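Local coordinates for protein glucokinase (Thermus thermophilus, PDB 3VOV) that is a zinc-binding ROK-family hexokinase (glucokinase) of the actin-like ATPase clan that probably phosphorylates glucose and related hexoses, at residues A15-F18 against L24-V27; R49-A54 against T98-F103; A221-G226 against L260-R265; L128-S133 against I227-L232; R188-T191 against P197-T200. One frame throughout, in Å; residues are numbered along the deposited sequence. Where two conformers were deposited one is given.

Contact 1: A15-F18 against L24-V27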
# COMPACT_ATOMS: atom_id res chain seq x y z
N ALA B 15 -5.26 -43.80 -3.19
CA ALA B 15 -4.17 -44.65 -2.79
C ALA B 15 -3.47 -45.26 -4.02
O ALA B 15 -4.12 -45.50 -5.03
CB ALA B 15 -4.68 -45.78 -1.84
N GLY B 16 -2.17 -45.49 -3.94
CA GLY B 16 -1.54 -46.26 -5.00
C GLY B 16 -0.17 -46.68 -4.61
O GLY B 16 0.49 -45.96 -3.85
N VAL B 17 0.24 -47.87 -5.08
CA VAL B 17 1.63 -48.32 -5.01
C VAL B 17 2.41 -47.49 -6.02
O VAL B 17 1.86 -47.09 -7.04
CB VAL B 17 1.77 -49.86 -5.30
CG1 VAL B 17 3.22 -50.29 -5.31
CG2 VAL B 17 0.99 -50.68 -4.24
N PHE B 18 3.65 -47.16 -5.68
CA PHE B 18 4.42 -46.23 -6.46
C PHE B 18 5.81 -46.81 -6.52
O PHE B 18 6.30 -47.29 -5.51
CB PHE B 18 4.49 -44.89 -5.71
CG PHE B 18 5.35 -43.85 -6.37
CD1 PHE B 18 4.94 -43.24 -7.56
CD2 PHE B 18 6.55 -43.45 -5.78
CE1 PHE B 18 5.73 -42.27 -8.15
CE2 PHE B 18 7.32 -42.48 -6.32
CZ PHE B 18 6.92 -41.87 -7.55
N LEU B 24 1.73 -47.92 -9.65
CA LEU B 24 1.43 -49.28 -10.14
C LEU B 24 -0.02 -49.65 -9.94
O LEU B 24 -0.45 -50.69 -10.45
CB LEU B 24 2.36 -50.35 -9.54
CG LEU B 24 3.85 -50.02 -9.65
CD1 LEU B 24 4.74 -51.04 -8.94
CD2 LEU B 24 4.30 -49.84 -11.09
N SER B 25 -0.75 -48.82 -9.18
CA SER B 25 -2.17 -48.97 -8.94
C SER B 25 -2.77 -47.64 -8.56
O SER B 25 -2.04 -46.70 -8.21
CB SER B 25 -2.47 -50.02 -7.84
OG SER B 25 -1.83 -49.72 -6.60
N LYS B 26 -4.09 -47.54 -8.65
CA LYS B 26 -4.80 -46.34 -8.22
C LYS B 26 -6.22 -46.63 -7.72
O LYS B 26 -7.08 -47.05 -8.48
CB LYS B 26 -4.86 -45.27 -9.32
CG LYS B 26 -5.49 -44.01 -8.79
CD LYS B 26 -5.21 -42.78 -9.59
CE LYS B 26 -5.95 -41.59 -8.97
NZ LYS B 26 -5.98 -40.48 -9.94
N VAL B 27 -6.48 -46.31 -6.44
CA VAL B 27 -7.74 -46.69 -5.78
C VAL B 27 -8.31 -45.42 -5.27
O VAL B 27 -7.60 -44.57 -4.72
CB VAL B 27 -7.47 -47.70 -4.64
CG1 VAL B 27 -8.69 -47.83 -3.65
CG2 VAL B 27 -7.09 -49.05 -5.24
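Ala15 and Val27 pair where residues 15-18 and 24-27 run antiparallel to close a beta hairpin, at the edge of the N-terminal sheet of the actin-like ATPase fold. Between these two segments, regular sheet bonding is limited to this pair: Ala15 N donates to Val27 O at 2.9 Å, and Val27 N returns the bond to Ala15 O, both in the carbonyl plane. Nearer the turn the pattern loosens. Leu24 N reaches Val17 O at 2.7 Å, yet it stands 44° out of that carbonyl's plane. A serine hydroxyl replaces a backbone carbonyl as the next acceptor: Val17 N points almost straight (175°) at Ser25 OG, 3.2 Å away. With chi1 at 57°, OG lies between its own backbone N and carbonyl carbon, a position from which it also bonds to Ala50 O on helix 36-54. Without the hydroxyl, as with an alanine here, Val17 N and Ala50 O would probably both lose this partner, leaving mainly apolar packing between turn and helix. Weaker CA-H...O contacts fill in between, as where Gly16 CA approaches Ser25 O at 3.3 Å; a side chain on Gly16 in that direction would collide with the same oxygen. Ala15 and Val27 share one face of the sheet, and beside the turn Val17 CG1 meets Leu24 CD1 at 4.0 Å, the two side chains crossing at a slant.

Contact 2: R49-A54 against T98-F103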
# COMPACT_ATOMS: atom_id res chain seq x y z
N ARG B 49 -5.86 -52.45 -0.57
CA ARG B 49 -6.42 -52.59 -1.90
C ARG B 49 -5.44 -52.21 -3.02
O ARG B 49 -5.31 -52.93 -4.03
CB ARG B 49 -7.76 -51.86 -2.03
CG ARG B 49 -8.42 -52.12 -3.36
CD ARG B 49 -9.83 -51.57 -3.43
NE ARG B 49 -10.14 -51.27 -4.82
CZ ARG B 49 -11.16 -50.52 -5.23
NH1 ARG B 49 -12.01 -49.98 -4.36
NH2 ARG B 49 -11.30 -50.31 -6.54
N ALA B 50 -4.76 -51.07 -2.85
CA ALA B 50 -3.77 -50.63 -3.84
C ALA B 50 -2.66 -51.68 -3.98
O ALA B 50 -2.13 -51.92 -5.07
CB ALA B 50 -3.16 -49.27 -3.39
N GLU B 51 -2.30 -52.28 -2.86
CA GLU B 51 -1.25 -53.27 -2.85
C GLU B 51 -1.72 -54.57 -3.52
O GLU B 51 -0.95 -55.21 -4.22
CB GLU B 51 -0.80 -53.49 -1.44
CG GLU B 51 0.20 -52.41 -0.97
CD GLU B 51 0.68 -52.65 0.44
OE1 GLU B 51 -0.14 -53.07 1.28
OE2 GLU B 51 1.87 -52.43 0.72
N ARG B 52 -2.98 -54.94 -3.31
CA ARG B 52 -3.57 -56.11 -4.00
C ARG B 52 -3.65 -55.86 -5.51
O ARG B 52 -3.32 -56.74 -6.32
CB ARG B 52 -4.97 -56.44 -3.47
CG ARG B 52 -4.95 -56.97 -2.06
CD ARG B 52 -6.29 -57.61 -1.69
NE ARG B 52 -7.41 -56.67 -1.66
CZ ARG B 52 -7.76 -55.94 -0.60
NH1 ARG B 52 -7.08 -56.04 0.54
NH2 ARG B 52 -8.81 -55.12 -0.67
N GLU B 53 -4.06 -54.65 -5.88
CA GLU B 53 -4.14 -54.30 -7.30
C GLU B 53 -2.81 -54.16 -8.01
O GLU B 53 -2.73 -54.38 -9.22
CB GLU B 53 -4.95 -53.05 -7.50
CG GLU B 53 -6.39 -53.31 -7.36
CD GLU B 53 -7.22 -52.09 -7.67
OE1 GLU B 53 -6.76 -51.22 -8.45
OE2 GLU B 53 -8.34 -52.02 -7.12
N ALA B 54 -1.77 -53.78 -7.29
CA ALA B 54 -0.46 -53.70 -7.90
C ALA B 54 0.26 -55.05 -7.84
O ALA B 54 1.25 -55.25 -8.55
CB ALA B 54 0.39 -52.63 -7.23
N THR B 98 -0.98 -51.10 9.73
CA THR B 98 -0.41 -51.42 8.46
C THR B 98 0.92 -52.16 8.64
O THR B 98 1.37 -52.91 7.78
CB THR B 98 -0.26 -50.04 7.83
OG1 THR B 98 -1.07 -49.89 6.66
CG2 THR B 98 1.10 -49.59 7.74
N GLY B 99 1.56 -51.95 9.78
CA GLY B 99 2.86 -52.57 10.03
C GLY B 99 3.99 -51.93 9.23
O GLY B 99 5.10 -52.49 9.14
N ARG B 100 3.72 -50.75 8.64
CA ARG B 100 4.72 -50.03 7.84
C ARG B 100 4.98 -48.64 8.46
O ARG B 100 4.08 -48.07 9.04
CB ARG B 100 4.19 -49.83 6.39
CG ARG B 100 4.81 -50.76 5.33
CD ARG B 100 4.37 -52.24 5.46
NE ARG B 100 2.92 -52.40 5.39
CZ ARG B 100 2.23 -52.52 4.26
NH1 ARG B 100 2.85 -52.51 3.09
NH2 ARG B 100 0.92 -52.67 4.30
N PRO B 101 6.19 -48.09 8.28
CA PRO B 101 6.40 -46.68 8.68
C PRO B 101 5.55 -45.76 7.78
O PRO B 101 5.34 -46.05 6.59
CB PRO B 101 7.91 -46.48 8.46
CG PRO B 101 8.27 -47.46 7.39
CD PRO B 101 7.38 -48.67 7.66
N VAL B 102 5.01 -44.71 8.39
CA VAL B 102 4.16 -43.74 7.73
C VAL B 102 4.87 -42.38 7.78
O VAL B 102 5.37 -41.98 8.85
CB VAL B 102 2.79 -43.65 8.44
CG1 VAL B 102 1.99 -42.47 7.92
CG2 VAL B 102 2.00 -44.94 8.28
N PHE B 103 4.90 -41.69 6.63
CA PHE B 103 5.49 -40.37 6.51
C PHE B 103 4.41 -39.36 6.08
O PHE B 103 3.79 -39.52 5.03
CB PHE B 103 6.67 -40.41 5.51
CG PHE B 103 7.80 -41.33 5.93
CD1 PHE B 103 8.76 -40.88 6.84
CD2 PHE B 103 7.88 -42.64 5.46
CE1 PHE B 103 9.81 -41.73 7.25
CE2 PHE B 103 8.92 -43.51 5.86
CZ PHE B 103 9.90 -43.05 6.75
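Glu51 and Arg100 make this contact between them, a buried salt bridge joining helix 36-54 to the loop that runs from helix 90-98 into strand 102-106. Their side chains approach from opposite directions and meet end-on. Arg100 NH1 lies 2.6 Å from Glu51 OE2 and takes its syn lone pair, while Arg100 NH2 makes a longer bond of 3.2 Å to Glu51 OE1. Carboxylate and guanidinium planes are 18° apart, and the two bonds pair each oxygen with one nitrogen in a nearly flat, bidentate arrangement. Glu51 is extended beyond CG and simply reaches out from the helix. Arg100 instead bends at chi2 (70°) and chi3 (58°), which turns its guanidinium back toward its own chain, and there its NE donates to Thr98 O at 2.9 Å. With NE, NH1 and NH2 all engaged, the group has little freedom to rotate. The backbone of Gly58 joins the pair directly: its N bonds to Glu51 OE2 and its O accepts from Arg100 NH1, tying the loop after the helix to both charges. Arg57 comes close to Arg100 as well, and the carboxylate of Glu51 probably offsets that gathering of positive charge. Such a bidentate ion pair here links a helix covering the sheet to the approach of the edge strand in the ribonuclease H-like N-terminal domain of a ROK kinase.

Contact 3: A221-G226 against L260-R265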
# COMPACT_ATOMS: atom_id res chain seq x y z
N ALA B 221 -5.86 -9.43 -8.85
CA ALA B 221 -5.50 -10.70 -8.18
C ALA B 221 -4.39 -11.40 -8.94
O ALA B 221 -3.44 -11.91 -8.34
CB ALA B 221 -6.74 -11.62 -8.10
N ALA B 222 -4.51 -11.46 -10.27
CA ALA B 222 -3.42 -12.01 -11.10
C ALA B 222 -2.06 -11.32 -10.88
O ALA B 222 -1.03 -11.99 -10.73
CB ALA B 222 -3.81 -11.99 -12.64
N ARG B 223 -2.04 -9.99 -10.85
CA ARG B 223 -0.78 -9.29 -10.58
C ARG B 223 -0.19 -9.59 -9.18
O ARG B 223 1.03 -9.61 -9.04
CB ARG B 223 -0.96 -7.76 -10.74
CG ARG B 223 -1.34 -7.30 -12.21
CD ARG B 223 -1.14 -5.79 -12.36
NE ARG B 223 -2.08 -5.08 -11.52
CZ ARG B 223 -3.36 -4.85 -11.83
NH1 ARG B 223 -3.84 -5.23 -13.02
NH2 ARG B 223 -4.13 -4.22 -10.97
N TYR B 224 -1.03 -9.71 -8.15
CA TYR B 224 -0.51 -10.01 -6.80
C TYR B 224 0.17 -11.37 -6.78
O TYR B 224 1.17 -11.56 -6.10
CB TYR B 224 -1.60 -9.95 -5.73
CG TYR B 224 -1.86 -8.52 -5.23
CD1 TYR B 224 -0.83 -7.76 -4.67
CD2 TYR B 224 -3.13 -7.98 -5.29
CE1 TYR B 224 -1.08 -6.43 -4.17
CE2 TYR B 224 -3.40 -6.68 -4.83
CZ TYR B 224 -2.38 -5.92 -4.30
OH TYR B 224 -2.68 -4.69 -3.85
N VAL B 225 -0.37 -12.31 -7.56
CA VAL B 225 0.28 -13.63 -7.65
C VAL B 225 1.65 -13.46 -8.32
O VAL B 225 2.63 -13.98 -7.80
CB VAL B 225 -0.57 -14.66 -8.40
CG1 VAL B 225 0.24 -15.97 -8.58
CG2 VAL B 225 -1.90 -14.94 -7.60
N GLY B 226 1.72 -12.70 -9.42
CA GLY B 226 2.98 -12.42 -10.08
C GLY B 226 3.98 -11.74 -9.17
O GLY B 226 5.19 -12.07 -9.14
N LEU B 260 1.88 -13.15 -15.51
CA LEU B 260 3.22 -13.25 -16.07
C LEU B 260 3.87 -11.89 -16.27
O LEU B 260 5.06 -11.74 -16.04
CB LEU B 260 3.11 -13.91 -17.43
CG LEU B 260 3.21 -15.40 -17.48
CD1 LEU B 260 3.09 -15.78 -18.98
CD2 LEU B 260 4.62 -15.73 -16.93
N GLU B 261 3.08 -10.91 -16.71
CA GLU B 261 3.61 -9.56 -16.88
C GLU B 261 4.04 -8.96 -15.52
O GLU B 261 5.12 -8.36 -15.43
CB GLU B 261 2.62 -8.67 -17.64
CG GLU B 261 3.06 -7.19 -17.84
CD GLU B 261 4.35 -7.00 -18.66
OE1 GLU B 261 4.89 -5.86 -18.61
OE2 GLU B 261 4.83 -7.95 -19.32
N ALA B 262 3.25 -9.17 -14.46
CA ALA B 262 3.64 -8.65 -13.12
C ALA B 262 4.93 -9.35 -12.62
O ALA B 262 5.83 -8.71 -12.09
CB ALA B 262 2.49 -8.81 -12.09
N TYR B 263 5.00 -10.66 -12.83
CA TYR B 263 6.19 -11.45 -12.44
C TYR B 263 7.44 -10.89 -13.17
O TYR B 263 8.48 -10.64 -12.55
CB TYR B 263 5.91 -12.92 -12.79
CG TYR B 263 7.06 -13.91 -12.55
CD1 TYR B 263 7.33 -14.39 -11.27
CD2 TYR B 263 7.81 -14.40 -13.62
CE1 TYR B 263 8.38 -15.30 -11.04
CE2 TYR B 263 8.80 -15.34 -13.43
CZ TYR B 263 9.08 -15.78 -12.14
OH TYR B 263 10.10 -16.70 -11.97
N ARG B 264 7.31 -10.66 -14.48
CA ARG B 264 8.43 -10.06 -15.23
C ARG B 264 8.77 -8.65 -14.77
O ARG B 264 9.95 -8.34 -14.57
CB ARG B 264 8.13 -10.07 -16.71
CG ARG B 264 8.22 -11.49 -17.25
CD ARG B 264 7.98 -11.48 -18.74
NE ARG B 264 8.09 -12.83 -19.30
CZ ARG B 264 7.26 -13.32 -20.21
NH1 ARG B 264 6.23 -12.58 -20.63
NH2 ARG B 264 7.44 -14.56 -20.66
N ARG B 265 7.76 -7.80 -14.56
CA ARG B 265 8.02 -6.45 -14.00
C ARG B 265 8.70 -6.46 -12.62
O ARG B 265 9.40 -5.51 -12.28
CB ARG B 265 6.73 -5.63 -13.86
CG ARG B 265 6.17 -5.18 -15.27
CD ARG B 265 5.08 -4.10 -15.09
NE ARG B 265 5.63 -2.82 -14.61
CZ ARG B 265 5.44 -2.31 -13.39
NH1 ARG B 265 4.71 -2.96 -12.46
NH2 ARG B 265 5.98 -1.12 -13.10
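Gly226 and Tyr263 bring their CA atoms to 4.1 Å where segments 221-226 and 260-265, of helices 212-236 and 253-265, cross. Over these short segments the axes come within 7.2 Å and run in roughly the same direction with a crossing angle of -38°. Glycine makes that distance possible: a CB on Gly226 would point at the other helix and collide with Ala262 CB and Tyr263 N. The backbones can then touch directly, Tyr263 CA directing its hydrogen at Gly226 O over 3.5 Å. Ala262 is the small residue facing helix 212-236. Its CB rests against Arg223 O at 3.5 Å and is flanked by Arg223 CB at 3.9 Å. Tyr263 starts beside Gly226 and then leads away; CG lies opposite its own backbone N (chi1 177°), which leaves the ring edge, at CD1, 3.8 Å from Gly226 O. The phenol OH bonds elsewhere, to Pro273 O. The helices also meet nearer their N-terminal ends, where Ala222 and Val225 pack on Tyr255 and Leu259. A weak CA-H...O contact and no conventional polar bond between the segments suggest that close fit around Gly226 and Ala262, more than charge, sets how these helices lie.

Contact 4: L128-S133 against I227-L232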
# COMPACT_ATOMS: atom_id res chain seq x y z
N LEU B 128 9.97 -23.99 -6.79
CA LEU B 128 9.06 -23.31 -5.92
C LEU B 128 7.70 -23.50 -6.56
O LEU B 128 7.54 -23.28 -7.75
CB LEU B 128 9.49 -21.85 -5.93
CG LEU B 128 8.84 -20.68 -5.25
CD1 LEU B 128 7.37 -20.72 -5.43
CD2 LEU B 128 9.30 -20.52 -3.79
N TYR B 129 6.74 -23.93 -5.77
CA TYR B 129 5.42 -24.26 -6.27
C TYR B 129 4.33 -23.49 -5.52
O TYR B 129 4.37 -23.40 -4.29
CB TYR B 129 5.20 -25.75 -6.07
CG TYR B 129 3.81 -26.26 -6.37
CD1 TYR B 129 3.43 -26.51 -7.66
CD2 TYR B 129 2.91 -26.53 -5.34
CE1 TYR B 129 2.16 -26.99 -7.96
CE2 TYR B 129 1.63 -27.03 -5.62
CZ TYR B 129 1.28 -27.26 -6.95
OH TYR B 129 0.04 -27.78 -7.29
N LEU B 130 3.37 -22.95 -6.26
CA LEU B 130 2.23 -22.24 -5.65
C LEU B 130 0.98 -22.82 -6.22
O LEU B 130 0.92 -23.09 -7.41
CB LEU B 130 2.29 -20.75 -6.00
CG LEU B 130 1.38 -19.85 -5.14
CD1 LEU B 130 2.05 -19.61 -3.80
CD2 LEU B 130 1.10 -18.50 -5.88
N THR B 131 0.01 -23.08 -5.36
CA THR B 131 -1.28 -23.56 -5.85
C THR B 131 -2.35 -22.56 -5.47
O THR B 131 -2.53 -22.26 -4.28
CB THR B 131 -1.62 -25.01 -5.33
OG1 THR B 131 -2.99 -25.31 -5.61
CG2 THR B 131 -1.34 -25.14 -3.86
N VAL B 132 -3.06 -22.06 -6.48
CA VAL B 132 -4.20 -21.18 -6.27
C VAL B 132 -5.49 -21.97 -6.47
O VAL B 132 -5.82 -22.39 -7.57
CB VAL B 132 -4.14 -19.93 -7.24
CG1 VAL B 132 -5.24 -18.91 -6.93
CG2 VAL B 132 -2.78 -19.27 -7.10
N SER B 133 -6.21 -22.17 -5.39
CA SER B 133 -7.48 -22.85 -5.39
C SER B 133 -8.40 -22.03 -4.48
O SER B 133 -8.44 -20.80 -4.55
CB SER B 133 -7.28 -24.27 -4.82
OG SER B 133 -8.48 -25.01 -4.85
N ILE B 227 3.50 -10.76 -8.41
CA ILE B 227 4.37 -10.05 -7.50
C ILE B 227 4.86 -10.97 -6.38
O ILE B 227 6.05 -10.89 -5.98
CB ILE B 227 3.66 -8.80 -6.87
CG1 ILE B 227 3.39 -7.75 -7.95
CG2 ILE B 227 4.54 -8.18 -5.72
CD1 ILE B 227 2.46 -6.58 -7.44
N GLY B 228 3.96 -11.79 -5.84
CA GLY B 228 4.34 -12.64 -4.70
C GLY B 228 5.37 -13.69 -5.12
O GLY B 228 6.33 -13.94 -4.43
N LEU B 229 5.19 -14.25 -6.31
CA LEU B 229 6.16 -15.22 -6.86
C LEU B 229 7.51 -14.56 -7.17
O LEU B 229 8.55 -15.10 -6.85
CB LEU B 229 5.57 -15.88 -8.10
CG LEU B 229 4.37 -16.85 -7.88
CD1 LEU B 229 3.81 -17.28 -9.23
CD2 LEU B 229 4.80 -18.10 -7.03
N ALA B 230 7.49 -13.35 -7.74
CA ALA B 230 8.76 -12.64 -8.01
C ALA B 230 9.51 -12.38 -6.71
O ALA B 230 10.73 -12.45 -6.66
CB ALA B 230 8.50 -11.29 -8.75
N SER B 231 8.77 -12.02 -5.66
CA SER B 231 9.33 -11.69 -4.36
C SER B 231 9.99 -12.95 -3.74
O SER B 231 11.13 -12.93 -3.21
CB SER B 231 8.19 -11.15 -3.48
OG SER B 231 8.63 -10.25 -2.50
N LEU B 232 9.29 -14.07 -3.86
CA LEU B 232 9.80 -15.40 -3.44
C LEU B 232 11.07 -15.81 -4.18
O LEU B 232 11.91 -16.49 -3.63
CB LEU B 232 8.70 -16.48 -3.58
CG LEU B 232 7.61 -16.33 -2.49
CD1 LEU B 232 6.31 -17.09 -2.81
CD2 LEU B 232 8.18 -16.76 -1.09
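Leu128 and Leu130 both place CG opposite the backbone N (chi1 177° and -165°), which extends their branches from strand 127-132 toward helix 212-236, where Leu229 (chi1 -69°) swings its CG to the side of its own backbone N and brings its end closer to the strand. The result is a helix packed along a sheet strand, in the C-terminal domain of the actin-like ATPase fold. Strand 128-132 and helix 227-232 run nearly antiparallel, with axes 10.4 Å apart, and leucine side chains fill the interval. On the helix, Leu229 and Leu232 lie three residues apart and so face the sheet together. On the strand, alternation sends Leu128 and Leu130 to this face, while Tyr129 turns to the other and packs on helix 107-118. Leu157 from a loop, Val225 and Leu243 also pack on Leu130, whose side chain is about 12 Å from the bound zinc ion. The outer side of the helix serves the assembly: Ser231 OG bonds to Thr161 N of a neighbouring subunit. The leucine side chains cross one another. Those of Leu128 and Leu232 do so at about a right angle, with Leu128 CD2 4.1 Å from Leu232 CB, while Leu128 CD1 meets Leu229 CD2 at 4.0 Å. That same Leu229 CD2 methyl also sits 3.8 Å from Leu130 CB.

Contact 5: R188-T191 against P197-T200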
# COMPACT_ATOMS: atom_id res chain seq x y z
N ARG B 188 -15.04 -13.36 -2.42
CA ARG B 188 -15.31 -12.35 -1.40
C ARG B 188 -15.44 -10.96 -2.06
O ARG B 188 -16.43 -10.19 -1.84
CB ARG B 188 -14.18 -12.35 -0.35
CG ARG B 188 -14.26 -11.16 0.62
CD ARG B 188 -12.87 -10.72 1.24
NE ARG B 188 -11.93 -10.29 0.19
CZ ARG B 188 -10.59 -10.52 0.19
NH1 ARG B 188 -9.98 -11.22 1.17
NH2 ARG B 188 -9.86 -10.06 -0.82
N ASP B 189 -14.47 -10.61 -2.88
CA ASP B 189 -14.47 -9.25 -3.42
C ASP B 189 -15.53 -9.11 -4.54
O ASP B 189 -16.09 -8.01 -4.74
CB ASP B 189 -13.09 -8.88 -3.99
CG ASP B 189 -12.04 -8.71 -2.90
OD1 ASP B 189 -12.41 -8.33 -1.77
OD2 ASP B 189 -10.85 -8.98 -3.17
N ALA B 190 -15.77 -10.20 -5.28
CA ALA B 190 -16.78 -10.11 -6.36
C ALA B 190 -18.19 -10.00 -5.77
O ALA B 190 -19.01 -9.22 -6.27
CB ALA B 190 -16.66 -11.23 -7.30
N THR B 191 -18.44 -10.74 -4.71
CA THR B 191 -19.73 -10.70 -4.03
C THR B 191 -19.96 -9.32 -3.40
O THR B 191 -21.04 -8.77 -3.49
CB THR B 191 -19.81 -11.86 -2.98
OG1 THR B 191 -19.74 -13.12 -3.68
CG2 THR B 191 -21.07 -11.79 -2.15
N PRO B 197 -24.30 -12.78 -4.55
CA PRO B 197 -23.31 -13.86 -4.53
C PRO B 197 -22.68 -14.13 -5.90
O PRO B 197 -23.37 -14.34 -6.88
CB PRO B 197 -24.10 -15.06 -4.01
CG PRO B 197 -25.26 -14.40 -3.18
CD PRO B 197 -25.63 -13.24 -4.07
N VAL B 198 -21.35 -14.03 -5.96
CA VAL B 198 -20.64 -14.30 -7.20
C VAL B 198 -19.56 -15.28 -6.90
O VAL B 198 -18.64 -14.98 -6.11
CB VAL B 198 -20.01 -13.04 -7.79
CG1 VAL B 198 -19.21 -13.37 -9.10
CG2 VAL B 198 -21.09 -11.96 -8.03
N ASP B 199 -19.62 -16.45 -7.53
CA ASP B 199 -18.57 -17.43 -7.35
C ASP B 199 -17.57 -17.27 -8.47
O ASP B 199 -17.79 -16.45 -9.37
CB ASP B 199 -19.11 -18.87 -7.19
CG ASP B 199 -19.88 -19.35 -8.40
OD1 ASP B 199 -19.80 -18.73 -9.48
OD2 ASP B 199 -20.58 -20.38 -8.25
N THR B 200 -16.46 -18.01 -8.41
CA THR B 200 -15.39 -17.86 -9.40
C THR B 200 -15.87 -18.20 -10.82
O THR B 200 -15.41 -17.57 -11.79
CB THR B 200 -14.17 -18.74 -9.10
OG1 THR B 200 -14.60 -20.10 -9.05
CG2 THR B 200 -13.53 -18.35 -7.76
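A helix-loop-helix connection links helix 183-194 to helix 200-208, and Thr191 and Val198 fasten its two arms together. Val198 N donates to Thr191 OG1 at 2.9 Å along an almost straight line (174°). The threonine hydroxyl sits beside its own backbone N (chi1 -64°), from where it also bonds to Glu187 O, one turn back in the helix; the same oxygen thus serves both the helix and the incoming loop. A valine in its place would probably leave Val198 N and Glu187 O without this partner, the loop then held mainly by the Ala190-Val198 packing. Asp199 follows as the N-cap of the next helix, its OD1 capping Glu202 N, and the loop so held leads into the capped start of helix 200-208. Away from the loop, on helix 183-194, Arg188 grips Asp189 side-on and makes a cation-pi contact with Tyr192 of a neighbouring subunit. Beside the hydroxyl bond lies a small apolar patch, where Val198 points toward the helix and Leu203 packs against both Ala190 and Val198. Thr191 CG2 also touches the loop, 3.9 Å from Pro197 CA. Ala190 CB touches Val198 CG1 at 3.8 Å.

Contacts 1 to 4 are all buried; contact 5 is only partly so. Contacts 1 and 2 share one end of the molecule: helix 36-54 rests on the hairpin of contact 1 and reaches the edge-strand loop of contact 2, and the two touch through Ser25 and Ala50. Contacts 3 and 4 lie on the opposite side of the chain's centre and share helix 212-236; they touch where Tyr263 packs on Leu229 and Ala230, and Val225 on Leu130. Contact 5 stands apart, about 6 Å from contact 4 at the nearest atoms. Chemistry follows place: backbone and hydroxyl bonds at the sheet edge, an ion pair between helix and loop, close-fitting helices and leucines around helix 212-236, and one hydroxyl bond at the helix-loop-helix connection.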